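Local coordinates for porphyranase B (Zobellia galactanivorans, PDB 3JUU), which cleaves the sulfated red-algal polysaccharide porphyran at its beta-D-galactose to alpha-L-galactose-6-sulfate linkages, releasing mostly disaccharides, at residues I67-N71 with G72-I76; A191-G194 with G195-E199. All coordinates share one frame; numbering follows the deposited sequence.

Interaction 1 (I67-N71 with G72-I76)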
loop_
_atom_site.group_PDB
_atom_site.type_symbol
_atom_site.label_atom_id
_atom_site.label_comp_id
_atom_site.label_asym_id
_atom_site.label_seq_id
_atom_site.Cartn_x
_atom_site.Cartn_y
_atom_site.Cartn_z
ATOM N N ILE A 67 15.296 2.520 0.903
ATOM C CA ILE A 67 14.440 3.166 1.916
ATOM C C ILE A 67 15.280 4.314 2.576
ATOM O O ILE A 67 16.429 4.069 3.028
ATOM C CB ILE A 67 14.004 2.191 3.044
ATOM C CG1 ILE A 67 13.317 0.862 2.562
ATOM C CG2 ILE A 67 13.108 2.939 4.076
ATOM C CD1 ILE A 67 12.352 1.040 1.426
ATOM N N SER A 68 14.778 5.533 2.600
ATOM C CA SER A 68 15.474 6.620 3.322
ATOM C C SER A 68 14.402 7.499 3.976
ATOM O O SER A 68 13.183 7.451 3.577
ATOM C CB SER A 68 16.359 7.493 2.406
ATOM O OG SER A 68 15.634 8.069 1.346
ATOM N N LEU A 69 14.855 8.333 4.927
ATOM C CA LEU A 69 14.013 9.391 5.495
ATOM C C LEU A 69 14.631 10.718 5.175
ATOM O O LEU A 69 15.866 10.832 5.157
ATOM C CB LEU A 69 13.960 9.279 7.022
ATOM C CG LEU A 69 12.843 8.498 7.698
ATOM C CD1 LEU A 69 12.194 7.261 6.986
ATOM C CD2 LEU A 69 12.984 8.294 9.191
ATOM N N ASN A 70 13.801 11.707 4.883
ATOM C CA ASN A 70 14.307 13.045 4.780
ATOM C C ASN A 70 13.156 13.992 5.036
ATOM O O ASN A 70 12.047 13.735 4.591
ATOM C CB ASN A 70 14.899 13.331 3.399
ATOM C CG ASN A 70 15.786 14.575 3.418
ATOM O OD1 ASN A 70 16.303 14.983 4.500
ATOM N ND2 ASN A 70 15.969 15.169 2.268
ATOM N N ASN A 71 13.418 15.078 5.753
ATOM C CA ASN A 71 12.406 16.113 5.974
ATOM C C ASN A 71 11.034 15.627 6.467
ATOM O O ASN A 71 10.007 16.149 6.033
ATOM C CB ASN A 71 12.275 16.933 4.708
ATOM C CG ASN A 71 13.560 17.636 4.388
ATOM O OD1 ASN A 71 14.306 17.980 5.331
ATOM N ND2 ASN A 71 13.845 17.827 3.108
ATOM N N GLY A 72 11.053 14.711 7.420
ATOM C CA GLY A 72 9.792 14.186 7.996
ATOM C C GLY A 72 8.986 13.387 6.939
ATOM O O GLY A 72 7.769 13.441 6.927
ATOM N N SER A 73 9.673 12.693 6.045
ATOM C CA SER A 73 8.954 11.827 5.086
ATOM C C SER A 73 9.735 10.532 4.873
ATOM O O SER A 73 11.016 10.471 5.038
ATOM C CB SER A 73 8.750 12.573 3.756
ATOM O OG SER A 73 10.003 12.636 3.054
ATOM N N LEU A 74 8.999 9.488 4.501
ATOM C CA LEU A 74 9.590 8.225 4.070
ATOM C C LEU A 74 9.789 8.276 2.557
ATOM O O LEU A 74 8.860 8.735 1.852
ATOM C CB LEU A 74 8.604 7.113 4.388
ATOM C CG LEU A 74 8.908 5.758 3.766
ATOM C CD1 LEU A 74 10.185 5.106 4.260
ATOM C CD2 LEU A 74 7.671 4.798 4.080
ATOM N N GLN A 75 10.945 7.814 2.043
ATOM C CA GLN A 75 11.258 7.888 0.621
ATOM C C GLN A 75 11.571 6.462 0.222
ATOM O O GLN A 75 12.407 5.793 0.876
ATOM C CB GLN A 75 12.477 8.792 0.358
ATOM C CG GLN A 75 12.172 10.242 0.859
ATOM C CD GLN A 75 13.309 11.146 0.601
ATOM O OE1 GLN A 75 14.485 10.782 0.839
ATOM N NE2 GLN A 75 13.022 12.275 0.010
ATOM N N ILE A 76 10.837 5.945 -0.795
ATOM C CA ILE A 76 11.167 4.624 -1.371
ATOM C C ILE A 76 11.558 4.908 -2.817
ATOM O O ILE A 76 10.747 5.366 -3.630
ATOM C CB ILE A 76 9.965 3.617 -1.301
ATOM C CG1 ILE A 76 9.407 3.554 0.144
ATOM C CG2 ILE A 76 10.457 2.213 -1.823
ATOM C CD1 ILE A 76 8.266 2.439 0.257
HETATM O O HOH W 1 15.176 6.367 -0.749
HETATM O O HOH W 2 14.514 14.561 0.126
#
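Ser68 and Gln75 form a hydrogen-bonded antiparallel pair: Ser68 N gives a bond to Gln75 O at 2.9 Å, and Gln75 N returns one to Ser68 O at 2.7 Å. A third bond joins their side chains, which share one face of the hairpin. Ser68 OG donates to Gln75 OE1 at 3.0 Å, reaching a lone pair in the amide plane. With CG anti to the carbonyl carbon (chi1 -61°), the Gln75 chain runs out over the neighbouring strand, bringing OE1 to 3.6 Å from Asn70 CB. At the far end of the amide, a water accepts from both Gln75 NE2 and Asn70 ND2. With an alanine at this position, Ser68 OG would probably lose its amide acceptor and the water its link between the two strands. Asn70 O is gripped twice by Ser73, from OG nearly in line with the C=O at 2.8 Å and from N well above the carbonyl plane. The opposite face is apolar: Ile67 CG2 meets Leu74 CD1 at 3.6 Å, while Ile67 CD1 lies beside Ile76 CG2 at 3.9 Å. Val99, Met240 and Val242 pack against these residues. At the bend, Asn71 and Gly72 both lie in the left-handed helical region, phi and psi positive, and Ser73 N bonds back to Asn70 O, as in a type I' turn, whose Asn-Gly sequence is classic for a two-residue beta hairpin.

Interaction 2 (A191-G194 with G195-E199)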
loop_
_atom_site.group_PDB
_atom_site.type_symbol
_atom_site.label_atom_id
_atom_site.label_comp_id
_atom_site.label_asym_id
_atom_site.label_seq_id
_atom_site.Cartn_x
_atom_site.Cartn_y
_atom_site.Cartn_z
ATOM N N ALA A 191 -11.507 5.726 -8.153
ATOM C CA ALA A 191 -11.946 7.110 -8.161
ATOM C C ALA A 191 -10.915 8.013 -8.865
ATOM O O ALA A 191 -9.719 7.673 -8.891
ATOM C CB ALA A 191 -12.187 7.598 -6.735
ATOM N N GLU A 192 -11.342 9.175 -9.376
ATOM C CA GLU A 192 -10.379 10.116 -10.070
ATOM C C GLU A 192 -9.528 10.857 -9.042
ATOM O O GLU A 192 -10.063 11.335 -7.987
ATOM C CB GLU A 192 -11.123 11.203 -10.876
ATOM C CG GLU A 192 -12.012 10.613 -11.982
ATOM C CD GLU A 192 -11.205 9.759 -12.950
ATOM O OE1 GLU A 192 -10.297 10.339 -13.564
ATOM O OE2 GLU A 192 -11.490 8.540 -13.070
ATOM N N LEU A 193 -8.225 11.021 -9.353
ATOM C CA LEU A 193 -7.365 11.841 -8.487
ATOM C C LEU A 193 -7.549 13.305 -8.846
ATOM O O LEU A 193 -7.341 14.203 -7.999
ATOM C CB LEU A 193 -5.870 11.513 -8.645
ATOM C CG LEU A 193 -5.586 10.077 -8.137
ATOM C CD1 LEU A 193 -4.097 9.847 -8.215
ATOM C CD2 LEU A 193 -5.942 9.943 -6.663
ATOM N N GLY A 194 -7.913 13.580 -10.095
ATOM C CA GLY A 194 -7.896 15.004 -10.507
ATOM C C GLY A 194 -6.528 15.444 -11.077
ATOM O O GLY A 194 -6.323 16.636 -11.349
ATOM N N GLY A 195 -5.600 14.513 -11.235
ATOM C CA GLY A 195 -4.219 14.832 -11.680
ATOM C C GLY A 195 -3.460 13.499 -11.661
ATOM O O GLY A 195 -4.033 12.439 -11.249
ATOM N N LYS A 196 -2.178 13.508 -12.040
ATOM C CA LYS A 196 -1.380 12.267 -11.921
ATOM C C LYS A 196 -1.000 12.000 -10.480
ATOM O O LYS A 196 -0.766 12.917 -9.694
ATOM C CB LYS A 196 -0.088 12.319 -12.803
ATOM C CG LYS A 196 -0.307 12.667 -14.315
ATOM C CD LYS A 196 -0.957 11.502 -15.040
ATOM C CE LYS A 196 -0.970 11.741 -16.597
ATOM N NZ LYS A 196 -1.807 10.655 -17.135
ATOM N N ALA A 197 -0.877 10.728 -10.128
ATOM C CA ALA A 197 -0.524 10.372 -8.796
ATOM C C ALA A 197 0.849 10.884 -8.391
ATOM O O ALA A 197 1.097 11.086 -7.175
ATOM C CB ALA A 197 -0.577 8.810 -8.617
ATOM N N TYR A 198 1.751 11.017 -9.382
ATOM C CA TYR A 198 3.085 11.560 -9.088
ATOM C C TYR A 198 3.143 13.082 -9.047
ATOM O O TYR A 198 4.215 13.636 -8.724
ATOM C CB TYR A 198 4.159 11.076 -10.114
ATOM C CG TYR A 198 3.825 11.404 -11.563
ATOM C CD1 TYR A 198 4.061 12.711 -12.114
ATOM C CD2 TYR A 198 3.244 10.410 -12.387
ATOM C CE1 TYR A 198 3.733 12.980 -13.489
ATOM C CE2 TYR A 198 2.922 10.675 -13.724
ATOM C CZ TYR A 198 3.154 11.955 -14.236
ATOM O OH TYR A 198 2.836 12.156 -15.555
ATOM N N GLU A 199 2.061 13.770 -9.409
ATOM C CA GLU A 199 2.124 15.276 -9.491
ATOM C C GLU A 199 1.884 15.939 -8.150
ATOM O O GLU A 199 2.428 17.042 -7.875
ATOM C CB GLU A 199 1.099 15.838 -10.474
ATOM C CG GLU A 199 1.491 15.673 -11.881
ATOM C CD GLU A 199 0.409 16.010 -12.933
ATOM O OE1 GLU A 199 -0.876 16.022 -12.676
ATOM O OE2 GLU A 199 0.898 16.164 -14.094
#
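Leu193 reaches over Gly195 to Ala197, and its atoms can be followed one by one. Leu193 CB sits 3.3 Å from Gly195 O, a carbonyl oxygen that the contact buries without any hydrogen-bonding partner in the model. Next, CG stands anti to the carbonyl carbon (chi1 -66°) and CD1 extends beyond it (chi2 -176°), which brings that methyl to Ala197. Leu193 CD1 ends the reach, 3.7 Å from both CA and CB of Ala197, an apolar meeting with no hydrogen bond across it. His202 and Tyr204 also touch this leucine. The chain bends at Gly194, whose positive phi (89°) would jam a CB against the preceding carbonyl oxygen. Beyond Gly195, Lys196 and Glu199 are joined twice: Glu199 N donates to Lys196 O at 3.0 Å, and Lys196 N to Glu199 OE1 at 2.9 Å, from well above the carboxylate plane. Lys196 CB rests 3.5 Å above the Tyr198 ring plane, offset toward its rim, while NZ leads off to a salt bridge with Asp164 and a hydrogen bond with Gln165. The backbone angles of Ala197 and Tyr198 make 196-199 a type I beta turn, set in the loop between strands 185-192 and 202-210 of the GH16 jelly roll.

In the fold
From the N terminus, interaction 1 comes first: residues 67-76 form a tight hairpin whose second arm is the start of strand 73-87. This strand pairs with strands 90-101 and 264-276. Later, interaction 2 lies where strand 185-192, paired with 166-174, runs into the loop leading to strand 202-210, paired with 108-115. The two are in series, neither enclosing nor crossing the other. Interactions 1 and 2, centres about 21 Å apart, do not touch. Strand pairing connects them: 73-87 to 264-276 to 108-115 to 202-210. The side chain of Ala197 is about 10 Å from that of Glu148, the likely proton donor, and that of Ile76 about 9 Å from that of Glu243, which probably binds substrate.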